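Local atomic coordinates of histidine-rich glycoprotein (Oryctolagus cuniculus, PDB entry 4CCV), a protein that circulates in plasma and binds heme, heparin, heparan sulfate, plasminogen, thrombospondin and divalent metal ions, acting as an adapter in coagulation, fibrinolysis and angiogenesis. Residues G49-Y54 / P93-I98. Numbering follows the deposited sequence.
Sequences GERTNY and PEDVII
R51 reaches D95 and E94 through a side chain bent at chi2, extended at chi3 and turned again at chi4, while D95 sets its CG between its own backbone N and carbonyl carbon (chi1 59°), which brings the carboxylate round to the arginine. The evidence for a salt bridge is R51 NH1 to D95 OD2 at 3.1 Å, with an N-H...O angle of 161°. The oxygen lies at the guanidinium edge, close to its plane, yet the donor stands above the carboxylate plane. The two planes are 54° apart, and the next distances (R51 NH2 to D95 OD2 4.0 Å, R51 NH1 to D95 OD1 4.1 Å) leave one bond, not a bidentate pair. E94 contributes aliphatic packing: its CB lies over one guanidinium face, toward the rim, 3.8 Å from R51 CZ. E94 OE1 stays 4.8 Å from R51 NH2, too far for an ion pair, although its charge may still add weak attraction. S82 OG also hydrogen-bonds R51 NH1; E94 and D95 both pair with S82 in a classic beta bulge. R51 thus bridges over intervening strand 73-84 to edge strand 95-104, on the face of this second cystatin domain's antiparallel sheet turned away from helix 15-27, where I98 packs.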
ATOM      1  N   GLY A  49     -19.658  -7.285 -12.096  1.00 56.92           N
ATOM      2  CA  GLY A  49     -20.210  -6.922 -13.406  1.00 62.45           C
ATOM      3  C   GLY A  49     -19.541  -5.757 -14.144  1.00 68.17           C
ATOM      4  O   GLY A  49     -19.604  -5.734 -15.373  1.00 73.62           O
ATOM      5  N   GLU A  50     -18.885  -4.816 -13.442  1.00 66.06           N
ATOM      6  CA  GLU A  50     -18.466  -3.547 -14.067  1.00 68.66           C
ATOM      7  C   GLU A  50     -16.965  -3.288 -14.068  1.00 65.05           C
ATOM      8  O   GLU A  50     -16.413  -2.845 -15.067  1.00 61.76           O
ATOM      9  CB  GLU A  50     -19.137  -2.386 -13.338  1.00 73.74           C
ATOM     10  CG  GLU A  50     -18.986  -1.020 -14.007  1.00 81.42           C
ATOM     11  CD  GLU A  50     -20.201  -0.599 -14.840  1.00 92.73           C
ATOM     12  OE1 GLU A  50     -21.220  -1.329 -14.863  1.00 97.41           O
ATOM     13  OE2 GLU A  50     -20.140   0.481 -15.477  1.00 99.43           O
ATOM     14  N   ARG A  51     -16.343  -3.486 -12.910  1.00 52.35           N
ATOM     15  CA  ARG A  51     -14.910  -3.358 -12.738  1.00 48.22           C
ATOM     16  C   ARG A  51     -14.376  -4.618 -12.112  1.00 45.60           C
ATOM     17  O   ARG A  51     -15.121  -5.399 -11.510  1.00 47.75           O
ATOM     18  CB  ARG A  51     -14.581  -2.181 -11.823  1.00 51.06           C
ATOM     19  CG  ARG A  51     -15.064  -0.837 -12.367  1.00 53.98           C
ATOM     20  CD  ARG A  51     -14.068  -0.246 -13.343  1.00 52.51           C
ATOM     21  NE  ARG A  51     -14.398   1.104 -13.765  1.00 54.76           N
ATOM     22  CZ  ARG A  51     -14.121   2.241 -13.115  1.00 57.13           C
ATOM     23  NH1 ARG A  51     -13.532   2.278 -11.912  1.00 50.02           N
ATOM     24  NH2 ARG A  51     -14.505   3.389 -13.672  1.00 61.26           N
ATOM     25  N   THR A  52     -13.072  -4.803 -12.306  1.00 40.98           N
ATOM     26  CA  THR A  52     -12.256  -5.674 -11.538  1.00 39.37           C
ATOM     27  C   THR A  52     -11.423  -4.779 -10.597  1.00 37.60           C
ATOM     28  O   THR A  52     -10.693  -3.903 -11.047  1.00 38.96           O
ATOM     29  CB  THR A  52     -11.442  -6.554 -12.492  1.00 39.18           C
ATOM     30  OG1 THR A  52     -12.384  -7.402 -13.144  1.00 39.73           O
ATOM     31  CG2 THR A  52     -10.486  -7.460 -11.733  1.00 39.56           C
ATOM     32  N   ASN A  53     -11.609  -4.966  -9.300  1.00 32.25           N
ATOM     33  CA  ASN A  53     -10.812  -4.268  -8.293  1.00 32.24           C
ATOM     34  C   ASN A  53      -9.724  -5.153  -7.727  1.00 30.49           C
ATOM     35  O   ASN A  53      -9.972  -6.313  -7.382  1.00 33.18           O
ATOM     36  CB  ASN A  53     -11.746  -3.736  -7.197  1.00 31.86           C
ATOM     37  CG  ASN A  53     -12.604  -2.591  -7.677  1.00 33.25           C
ATOM     38  OD1 ASN A  53     -13.707  -2.752  -8.233  1.00 38.84           O
ATOM     39  ND2 ASN A  53     -12.119  -1.431  -7.479  1.00 33.71           N
ATOM     40  N   TYR A  54      -8.507  -4.626  -7.621  1.00 30.66           N
ATOM     41  CA  TYR A  54      -7.408  -5.307  -6.900  1.00 29.31           C
ATOM     42  C   TYR A  54      -7.072  -4.476  -5.709  1.00 27.81           C
ATOM     43  O   TYR A  54      -6.901  -3.275  -5.844  1.00 29.70           O
ATOM     44  CB  TYR A  54      -6.125  -5.453  -7.751  1.00 30.66           C
ATOM     45  CG  TYR A  54      -6.278  -6.380  -8.915  1.00 31.82           C
ATOM     46  CD1 TYR A  54      -6.827  -5.918 -10.097  1.00 33.90           C
ATOM     47  CD2 TYR A  54      -5.925  -7.718  -8.830  1.00 31.49           C
ATOM     48  CE1 TYR A  54      -7.004  -6.759 -11.185  1.00 35.82           C
ATOM     49  CE2 TYR A  54      -6.108  -8.585  -9.902  1.00 34.57           C
ATOM     50  CZ  TYR A  54      -6.629  -8.084 -11.095  1.00 35.72           C
ATOM     51  OH  TYR A  54      -6.854  -8.877 -12.181  1.00 39.71           O
ATOM     52  N   PRO A  93      -4.993   1.423 -14.416  1.00 31.17           N
ATOM     53  CA  PRO A  93      -6.296   1.490 -13.748  1.00 30.39           C
ATOM     54  C   PRO A  93      -7.078   2.752 -14.055  1.00 31.06           C
ATOM     55  O   PRO A  93      -6.494   3.808 -14.304  1.00 33.64           O
ATOM     56  CB  PRO A  93      -5.940   1.372 -12.262  1.00 30.06           C
ATOM     57  CG  PRO A  93      -4.569   1.889 -12.162  1.00 30.62           C
ATOM     58  CD  PRO A  93      -3.864   1.440 -13.456  1.00 30.95           C
ATOM     59  N   GLU A  94      -8.402   2.617 -14.111  1.00 31.29           N
ATOM     60  CA  GLU A  94      -9.277   3.757 -14.369  1.00 34.17           C
ATOM     61  C   GLU A  94      -9.181   4.735 -13.226  1.00 32.06           C
ATOM     62  O   GLU A  94      -9.293   5.950 -13.423  1.00 34.22           O
ATOM     63  CB  GLU A  94     -10.722   3.316 -14.434  1.00 37.32           C
ATOM     64  CG  GLU A  94     -11.006   2.303 -15.530  1.00 42.98           C
ATOM     65  CD  GLU A  94     -10.765   2.867 -16.931  1.00 49.08           C
ATOM     66  OE1 GLU A  94     -11.319   3.961 -17.208  1.00 48.71           O
ATOM     67  OE2 GLU A  94     -10.023   2.231 -17.741  1.00 52.05           O
ATOM     68  N   ASP A  95      -9.075   4.184 -12.022  1.00 31.40           N
ATOM     69  CA  ASP A  95      -8.839   4.973 -10.823  1.00 33.20           C
ATOM     70  C   ASP A  95      -8.242   4.187  -9.664  1.00 31.60           C
ATOM     71  O   ASP A  95      -8.261   2.981  -9.654  1.00 31.66           O
ATOM     72  CB  ASP A  95     -10.107   5.705 -10.356  1.00 36.94           C
ATOM     73  CG  ASP A  95     -11.236   4.778 -10.054  1.00 39.95           C
ATOM     74  OD1 ASP A  95     -11.072   3.957  -9.159  1.00 41.56           O
ATOM     75  OD2 ASP A  95     -12.305   4.853 -10.717  1.00 48.53           O
ATOM     76  N   VAL A  96      -7.722   4.920  -8.674  1.00 31.75           N
ATOM     77  CA  VAL A  96      -7.005   4.328  -7.558  1.00 30.64           C
ATOM     78  C   VAL A  96      -7.407   5.073  -6.288  1.00 29.61           C
ATOM     79  O   VAL A  96      -7.496   6.311  -6.290  1.00 29.72           O
ATOM     80  CB  VAL A  96      -5.492   4.428  -7.789  1.00 33.29           C
ATOM     81  CG1 VAL A  96      -4.716   3.856  -6.616  1.00 33.46           C
ATOM     82  CG2 VAL A  96      -5.064   3.679  -9.054  1.00 35.62           C
ATOM     83  N   ILE A  97      -7.687   4.326  -5.213  1.00 28.41           N
ATOM     84  CA  ILE A  97      -7.919   4.882  -3.901  1.00 29.73           C
ATOM     85  C   ILE A  97      -6.893   4.295  -2.927  1.00 28.47           C
ATOM     86  O   ILE A  97      -6.731   3.071  -2.878  1.00 29.07           O
ATOM     87  CB  ILE A  97      -9.338   4.542  -3.424  1.00 33.12           C
ATOM     88  CG1 ILE A  97     -10.359   5.122  -4.424  1.00 37.32           C
ATOM     89  CG2 ILE A  97      -9.551   5.073  -2.008  1.00 35.61           C
ATOM     90  CD1 ILE A  97     -11.743   4.541  -4.300  1.00 42.51           C
ATOM     91  N   ILE A  98      -6.179   5.172  -2.206  1.00 27.98           N
ATOM     92  CA  ILE A  98      -5.168   4.729  -1.255  0.50 28.17           C
ATOM     93  C   ILE A  98      -5.309   5.355   0.139  1.00 28.14           C
ATOM     94  O   ILE A  98      -5.521   6.576   0.305  1.00 27.33           O
ATOM     95  CB  ILE A  98      -3.751   4.943  -1.812  0.50 29.35           C
ATOM     96  CG1 ILE A  98      -2.682   4.819  -0.716  0.50 29.65           C
ATOM     97  CG2 ILE A  98      -3.608   6.267  -2.523  0.50 30.53           C
ATOM     98  CD1 ILE A  98      -1.373   4.508  -1.365  0.50 30.64           C
TER